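Local coordinates for kallistatin (Homo sapiens, PDB 6F4V), which inhibits tissue kallikrein by forming a stable equimolar complex with the protease, which cleaves it at the reactive site, at residues Phe14-Leu19 with Gly279-Asp284. Numbering follows the deposited sequence.
Sequences FRFYYL and GSYVLD
Phe16 on helix 6-23 meets Tyr281 and Leu283 where strand 269-282 ends and a short helix, with Val282 as its N-cap residue, begins. The backbones stand well apart: the closest CA atoms, those of Phe16 and Leu283, are 10.2 Å from each other, so side chains bridge the gap, burying 109 Å² in total. The CB of Phe16 points toward 279-284, and CG anti to the backbone N (chi1 -170°) sets the ring against Tyr281 and Leu283. Its edge is directed at the face of Tyr281, a T-shaped pair with centroids 5.9 Å apart and planes at 90°; the nearest atoms, Phe16 CZ and Tyr281 CG, are 4.4 Å apart. Leu283 crosses the phenylalanine side chain at about a right angle, and its CD2 methyl lies 3.7 Å from Phe16 CE2, an apolar contact. Phe31 and Leu290 also pack on Phe16, while the Tyr281 hydroxyl is hydrogen-bonded to Phe30 N, which would help fix that ring. All three touching residues are buried. Backbone hydrogen bonding between Tyr281 and His318 joins strands 269-282 and 312-324, and the arrangement is hydrophobic packing of the first long helix against a strand end of sheet A, the large central sheet of the serpin fold.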
loop_
_atom_site.group_PDB
_atom_site.type_symbol
_atom_site.label_atom_id
_atom_site.label_comp_id
_atom_site.label_asym_id
_atom_site.label_seq_id
_atom_site.Cartn_x
_atom_site.Cartn_y
_atom_site.Cartn_z
ATOM N N PHE A 14 -9.104 2.761 1.574
ATOM C CA PHE A 14 -10.139 2.088 2.346
ATOM C C PHE A 14 -11.208 1.378 1.498
ATOM O O PHE A 14 -11.745 0.361 1.927
ATOM C CB PHE A 14 -10.707 3.011 3.419
ATOM C CG PHE A 14 -9.697 3.303 4.514
ATOM C CD1 PHE A 14 -9.354 2.319 5.438
ATOM C CD2 PHE A 14 -9.038 4.526 4.583
ATOM C CE1 PHE A 14 -8.390 2.550 6.422
ATOM C CE2 PHE A 14 -8.056 4.755 5.562
ATOM C CZ PHE A 14 -7.752 3.778 6.488
ATOM N N ARG A 15 -11.459 1.871 0.289
ATOM C CA ARG A 15 -12.326 1.160 -0.665
ATOM C C ARG A 15 -11.694 -0.164 -1.085
ATOM O O ARG A 15 -12.391 -1.202 -1.144
ATOM C CB ARG A 15 -12.652 2.020 -1.893
ATOM C CG ARG A 15 -13.799 3.019 -1.667
ATOM C CD ARG A 15 -14.309 3.604 -2.974
ATOM N NE ARG A 15 -13.328 4.491 -3.545
ATOM C CZ ARG A 15 -12.701 4.365 -4.716
ATOM N NH1 ARG A 15 -12.964 3.394 -5.587
ATOM N NH2 ARG A 15 -11.800 5.288 -5.032
ATOM N N PHE A 16 -10.381 -0.140 -1.378
ATOM C CA PHE A 16 -9.676 -1.347 -1.787
ATOM C C PHE A 16 -9.686 -2.368 -0.649
ATOM O O PHE A 16 -10.000 -3.544 -0.856
ATOM C CB PHE A 16 -8.248 -1.041 -2.250
ATOM C CG PHE A 16 -7.553 -2.203 -2.897
ATOM C CD1 PHE A 16 -6.872 -3.156 -2.130
ATOM C CD2 PHE A 16 -7.533 -2.335 -4.262
ATOM C CE1 PHE A 16 -6.239 -4.228 -2.717
ATOM C CE2 PHE A 16 -6.880 -3.410 -4.868
ATOM C CZ PHE A 16 -6.223 -4.358 -4.094
ATOM N N TYR A 17 -9.334 -1.918 0.543
ATOM C CA TYR A 17 -9.330 -2.783 1.740
ATOM C C TYR A 17 -10.710 -3.433 1.897
ATOM O O TYR A 17 -10.842 -4.645 2.115
ATOM C CB TYR A 17 -8.928 -2.012 3.005
ATOM C CG TYR A 17 -8.914 -2.946 4.174
ATOM C CD1 TYR A 17 -7.829 -3.736 4.433
ATOM C CD2 TYR A 17 -10.071 -3.170 4.907
ATOM C CE1 TYR A 17 -7.859 -4.692 5.449
ATOM C CE2 TYR A 17 -10.147 -4.147 5.898
ATOM C CZ TYR A 17 -9.040 -4.902 6.179
ATOM O OH TYR A 17 -9.134 -5.896 7.163
ATOM N N TYR A 18 -11.736 -2.609 1.859
ATOM C CA TYR A 18 -13.091 -3.115 2.117
ATOM C C TYR A 18 -13.482 -4.227 1.136
ATOM O O TYR A 18 -14.073 -5.227 1.530
ATOM C CB TYR A 18 -14.104 -2.005 2.057
ATOM C CG TYR A 18 -15.492 -2.474 2.455
ATOM C CD1 TYR A 18 -15.868 -2.501 3.799
ATOM C CD2 TYR A 18 -16.415 -2.893 1.501
ATOM C CE1 TYR A 18 -17.140 -2.916 4.178
ATOM C CE2 TYR A 18 -17.703 -3.314 1.875
ATOM C CZ TYR A 18 -18.052 -3.313 3.216
ATOM O OH TYR A 18 -19.308 -3.722 3.650
ATOM N N LEU A 19 -13.145 -4.041 -0.129
ATOM C CA LEU A 19 -13.450 -5.030 -1.182
ATOM C C LEU A 19 -12.728 -6.352 -0.881
ATOM O O LEU A 19 -13.351 -7.421 -0.876
ATOM C CB LEU A 19 -13.069 -4.492 -2.566
ATOM C CG LEU A 19 -13.275 -5.448 -3.779
ATOM C CD1 LEU A 19 -13.273 -4.702 -5.090
ATOM C CD2 LEU A 19 -12.190 -6.486 -3.911
ATOM N N GLY A 279 0.751 -9.914 0.999
ATOM C CA GLY A 279 -0.409 -9.918 0.131
ATOM C C GLY A 279 -0.022 -9.998 -1.316
ATOM O O GLY A 279 1.023 -9.507 -1.705
ATOM N N SER A 280 -0.907 -10.567 -2.137
ATOM C CA SER A 280 -0.638 -10.761 -3.546
ATOM C C SER A 280 -1.960 -10.670 -4.276
ATOM O O SER A 280 -2.855 -11.450 -3.991
ATOM C CB SER A 280 0.021 -12.118 -3.817
ATOM O OG SER A 280 0.334 -12.203 -5.202
ATOM N N TYR A 281 -2.087 -9.689 -5.161
ATOM C CA TYR A 281 -3.361 -9.333 -5.786
ATOM C C TYR A 281 -3.226 -9.245 -7.291
ATOM O O TYR A 281 -2.219 -8.762 -7.832
ATOM C CB TYR A 281 -3.925 -8.011 -5.194
ATOM C CG TYR A 281 -3.970 -8.098 -3.680
ATOM C CD1 TYR A 281 -4.967 -8.808 -3.032
ATOM C CD2 TYR A 281 -2.944 -7.555 -2.903
ATOM C CE1 TYR A 281 -4.976 -8.954 -1.653
ATOM C CE2 TYR A 281 -2.935 -7.694 -1.528
ATOM C CZ TYR A 281 -3.952 -8.402 -0.900
ATOM O OH TYR A 281 -3.996 -8.596 0.458
ATOM N N VAL A 282 -4.288 -9.681 -7.964
ATOM C CA VAL A 282 -4.427 -9.551 -9.404
ATOM C C VAL A 282 -5.363 -8.372 -9.664
ATOM O O VAL A 282 -6.605 -8.498 -9.662
ATOM C CB VAL A 282 -4.946 -10.863 -10.038
ATOM C CG1 VAL A 282 -4.940 -10.751 -11.551
ATOM C CG2 VAL A 282 -4.070 -12.031 -9.614
ATOM N N LEU A 283 -4.763 -7.197 -9.848
ATOM C CA LEU A 283 -5.536 -5.970 -9.937
ATOM C C LEU A 283 -6.465 -5.921 -11.149
ATOM O O LEU A 283 -7.550 -5.343 -11.059
ATOM C CB LEU A 283 -4.610 -4.772 -9.958
ATOM C CG LEU A 283 -3.737 -4.560 -8.719
ATOM C CD1 LEU A 283 -2.954 -3.268 -8.839
ATOM C CD2 LEU A 283 -4.518 -4.581 -7.411
ATOM N N ASP A 284 -6.061 -6.546 -12.252
ATOM C CA ASP A 284 -6.937 -6.603 -13.440
ATOM C C ASP A 284 -8.230 -7.362 -13.168
ATOM O O ASP A 284 -9.227 -7.086 -13.835
ATOM C CB ASP A 284 -6.229 -7.163 -14.686
ATOM C CG ASP A 284 -5.633 -8.493 -14.448
ATOM O OD1 ASP A 284 -4.488 -8.526 -13.952
ATOM O OD2 ASP A 284 -6.341 -9.505 -14.695
#